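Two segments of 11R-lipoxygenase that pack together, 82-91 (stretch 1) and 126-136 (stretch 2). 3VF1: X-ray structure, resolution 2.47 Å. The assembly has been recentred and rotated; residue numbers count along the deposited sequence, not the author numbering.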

# COMPACT_ATOMS: atom_id res chain seq x y z
N GLU A 82 -10.37 -19.59 35.50
CA GLU A 82 -10.05 -19.40 34.09
C GLU A 82 -9.33 -18.07 33.89
O GLU A 82 -9.84 -17.02 34.30
N ILE A 83 -8.16 -18.11 33.27
CA ILE A 83 -7.36 -16.91 33.07
C ILE A 83 -7.90 -16.12 31.88
O ILE A 83 -7.91 -16.62 30.75
N ALA A 84 -8.34 -14.90 32.14
CA ALA A 84 -8.91 -14.06 31.10
C ALA A 84 -7.84 -13.17 30.47
O ALA A 84 -7.92 -12.83 29.29
N MET A 85 -6.84 -12.80 31.26
CA MET A 85 -5.77 -11.93 30.79
C MET A 85 -4.54 -12.03 31.69
O MET A 85 -4.61 -12.56 32.79
N ILE A 86 -3.42 -11.51 31.19
CA ILE A 86 -2.18 -11.47 31.96
C ILE A 86 -1.61 -10.07 31.90
O ILE A 86 -1.90 -9.31 30.98
N THR A 87 -0.79 -9.73 32.89
CA THR A 87 -0.14 -8.43 32.92
C THR A 87 1.37 -8.61 33.01
O THR A 87 1.86 -9.41 33.81
N LEU A 88 2.10 -7.88 32.18
CA LEU A 88 3.55 -8.00 32.11
C LEU A 88 4.22 -6.68 32.46
O LEU A 88 3.78 -5.62 32.01
N LYS A 89 5.27 -6.75 33.27
CA LYS A 89 5.98 -5.56 33.72
C LYS A 89 7.48 -5.79 33.71
O LYS A 89 7.95 -6.86 34.10
N GLU A 90 8.23 -4.80 33.24
CA GLU A 90 9.68 -4.91 33.21
C GLU A 90 10.21 -5.19 34.61
O GLU A 90 9.93 -4.45 35.55
N ASN A 91 10.96 -6.28 34.74
CA ASN A 91 11.48 -6.71 36.03
C ASN A 91 13.00 -6.75 36.01
O ASN A 91 13.64 -7.23 36.95
N TRP A 126 6.33 -5.44 22.31
CA TRP A 126 7.43 -5.21 23.24
C TRP A 126 6.82 -4.89 24.60
O TRP A 126 5.84 -4.14 24.68
N VAL A 127 7.38 -5.44 25.67
CA VAL A 127 6.88 -5.16 27.01
C VAL A 127 7.14 -3.71 27.40
O VAL A 127 6.24 -3.01 27.87
N ILE A 128 8.38 -3.26 27.20
CA ILE A 128 8.78 -1.91 27.58
C ILE A 128 8.47 -1.64 29.06
O ILE A 128 9.27 -2.00 29.93
N LYS A 129 7.33 -1.02 29.34
CA LYS A 129 6.94 -0.74 30.72
C LYS A 129 5.95 -1.80 31.21
O LYS A 129 6.35 -2.78 31.85
N GLN A 130 4.67 -1.62 30.90
CA GLN A 130 3.63 -2.52 31.37
C GLN A 130 2.67 -2.87 30.24
O GLN A 130 2.12 -1.99 29.59
N LEU A 131 2.48 -4.17 30.02
CA LEU A 131 1.65 -4.65 28.92
C LEU A 131 0.62 -5.66 29.40
O LEU A 131 0.96 -6.66 30.03
N VAL A 132 -0.64 -5.40 29.09
CA VAL A 132 -1.72 -6.32 29.44
C VAL A 132 -2.22 -7.05 28.19
O VAL A 132 -2.55 -6.43 27.18
N VAL A 133 -2.27 -8.38 28.27
CA VAL A 133 -2.63 -9.21 27.13
C VAL A 133 -3.84 -10.08 27.44
O VAL A 133 -3.83 -10.85 28.39
N TYR A 134 -4.89 -9.95 26.63
CA TYR A 134 -6.08 -10.77 26.79
C TYR A 134 -5.83 -12.18 26.30
O TYR A 134 -4.82 -12.45 25.64
N GLU A 135 -6.75 -13.08 26.61
CA GLU A 135 -6.71 -14.44 26.08
C GLU A 135 -7.24 -14.41 24.65
O GLU A 135 -8.04 -13.55 24.29
N GLY A 136 -6.79 -15.36 23.83
CA GLY A 136 -7.08 -15.37 22.40
C GLY A 136 -8.50 -14.97 22.02
O GLY A 136 -8.69 -14.13 21.14

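The two strands run antiparallel, and every hydrogen bond between the stretches is made by main chain. At the paired rungs each residue both gives and receives: Ile-86 N to Val-133 O and Val-133 N to Ile-86 O, both 2.9 Å, then Leu-88 N to Leu-131 O at 2.7 Å and Leu-131 N to Leu-88 O at 2.8 Å. Single bonds extend the ladder, Glu-135 N to Ala-84 O (2.9 Å) and Glu-90 N to Lys-129 O (3.1 Å).

The paired bonds satisfy the N and O of Ile-86, Leu-88, Leu-131 and Val-133; the face that carries their side chains is wholly aliphatic. Ile-86 (p, t) lays CG1 3.9 Å from Val-133 CB; Leu-88 (m, t) sets CD1 4.5 Å from both Leu-131 CD2 and Val-133 CG2, while its CB lies 4.4 Å from Val-127 CG1. Beta-branched Ile-86 and Val-133 suit extended backbone, and Leu-88 and Leu-131 add apolar bulk; none of them needs a polar partner.

The other face is mixed. Met-85 (p, t, p) is flexible enough to bring SD 4.0 Å from Val-132 CG2 and CE 4.0 Å from Tyr-134 CE1, obliquely to the ring; Tyr-134 OH is hydrogen-bonded elsewhere in the structure. Farther along, Thr-87 CG2 meets Gln-130 NE2 at 3.6 Å, and exposed Lys-89 (t, p, t, t) spends its methylenes on packing: CD lies 4.2 Å from Gln-130 CB, and NZ has no hydrogen-bond partner across the stretches.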

# COMPACT_ATOMS: atom_id res chain seq x y z
CB GLU A 82 -11.31 -19.43 33.22
CG GLU A 82 -11.94 -20.81 33.09
CD GLU A 82 -12.75 -20.96 31.82
OE1 GLU A 82 -13.48 -20.01 31.46
OE2 GLU A 82 -12.65 -22.02 31.17
CB ILE A 83 -5.88 -17.24 32.83
CG1 ILE A 83 -5.39 -18.30 33.82
CG2 ILE A 83 -5.03 -15.97 32.94
CD1 ILE A 83 -3.98 -18.78 33.56
CB ALA A 84 -10.03 -13.20 31.67
CB MET A 85 -6.26 -10.49 30.74
CG MET A 85 -6.54 -9.88 32.10
SD MET A 85 -7.31 -8.25 32.00
CE MET A 85 -8.91 -8.68 31.32
CB ILE A 86 -1.14 -12.46 31.40
CG1 ILE A 86 -0.63 -11.97 30.04
CG2 ILE A 86 -1.73 -13.86 31.29
CD1 ILE A 86 0.40 -12.88 29.40
CB THR A 87 -0.62 -7.57 34.10
OG1 THR A 87 -2.05 -7.51 34.10
CG2 THR A 87 -0.05 -6.16 34.01
CB LEU A 88 3.97 -8.46 30.71
CG LEU A 88 3.51 -9.86 30.33
CD1 LEU A 88 3.61 -10.07 28.82
CD2 LEU A 88 4.31 -10.91 31.07
CB LYS A 89 5.52 -5.19 35.14
CG LYS A 89 6.30 -4.05 35.79
CD LYS A 89 6.00 -2.72 35.13
CE LYS A 89 6.84 -1.60 35.74
NZ LYS A 89 6.59 -0.29 35.08
CB GLU A 90 10.31 -3.64 32.62
CG GLU A 90 10.21 -2.41 33.52
CD GLU A 90 11.35 -2.31 34.52
OE1 GLU A 90 12.30 -3.12 34.43
OE2 GLU A 90 11.29 -1.43 35.40
CB ASN A 91 10.91 -8.09 36.38
CG ASN A 91 11.38 -8.59 37.73
OD1 ASN A 91 12.28 -9.43 37.82
ND2 ASN A 91 10.76 -8.08 38.79
CB TRP A 126 8.31 -4.05 22.78
CG TRP A 126 8.94 -4.25 21.44
CD1 TRP A 126 8.41 -3.93 20.22
CD2 TRP A 126 10.24 -4.79 21.17
NE1 TRP A 126 9.29 -4.24 19.22
CE2 TRP A 126 10.42 -4.77 19.77
CE3 TRP A 126 11.27 -5.29 21.98
CZ2 TRP A 126 11.59 -5.24 19.17
CZ3 TRP A 126 12.42 -5.75 21.37
CH2 TRP A 126 12.57 -5.72 19.98
CB VAL A 127 7.49 -6.10 28.08
CG1 VAL A 127 7.12 -7.54 27.79
CG2 VAL A 127 9.00 -5.93 28.16
CB ILE A 128 8.10 -0.85 26.68
CG1 ILE A 128 8.39 -1.15 25.21
CG2 ILE A 128 8.59 0.54 27.04
CD1 ILE A 128 7.68 -0.22 24.25
CB LYS A 129 6.33 0.66 30.86
CG LYS A 129 7.03 1.74 30.05
CD LYS A 129 6.63 3.14 30.52
CE LYS A 129 5.12 3.28 30.67
NZ LYS A 129 4.73 4.66 31.05
CB GLN A 130 2.86 -1.88 32.53
CG GLN A 130 1.76 -2.75 33.10
CD GLN A 130 1.09 -2.11 34.31
OE1 GLN A 130 1.59 -1.14 34.88
NE2 GLN A 130 -0.06 -2.66 34.70
CB LEU A 131 2.54 -5.29 27.85
CG LEU A 131 1.80 -5.98 26.70
CD1 LEU A 131 1.08 -4.97 25.82
CD2 LEU A 131 2.76 -6.82 25.88
CB VAL A 132 -2.90 -5.59 30.11
CG1 VAL A 132 -3.45 -4.47 29.22
CG2 VAL A 132 -4.01 -6.58 30.47
CB VAL A 133 -1.46 -10.12 26.72
CG1 VAL A 133 -1.79 -10.89 25.45
CG2 VAL A 133 -0.19 -9.30 26.54
CB TYR A 134 -7.25 -10.18 25.99
CG TYR A 134 -7.59 -8.75 26.31
CD1 TYR A 134 -8.50 -8.44 27.32
CD2 TYR A 134 -7.02 -7.71 25.60
CE1 TYR A 134 -8.81 -7.13 27.61
CE2 TYR A 134 -7.33 -6.40 25.89
CZ TYR A 134 -8.23 -6.11 26.89
OH TYR A 134 -8.53 -4.80 27.16
CB GLU A 135 -7.54 -15.37 26.96
CG GLU A 135 -7.22 -16.85 26.80
CD GLU A 135 -7.95 -17.50 25.64
OE1 GLU A 135 -8.97 -16.94 25.19
OE2 GLU A 135 -7.50 -18.56 25.17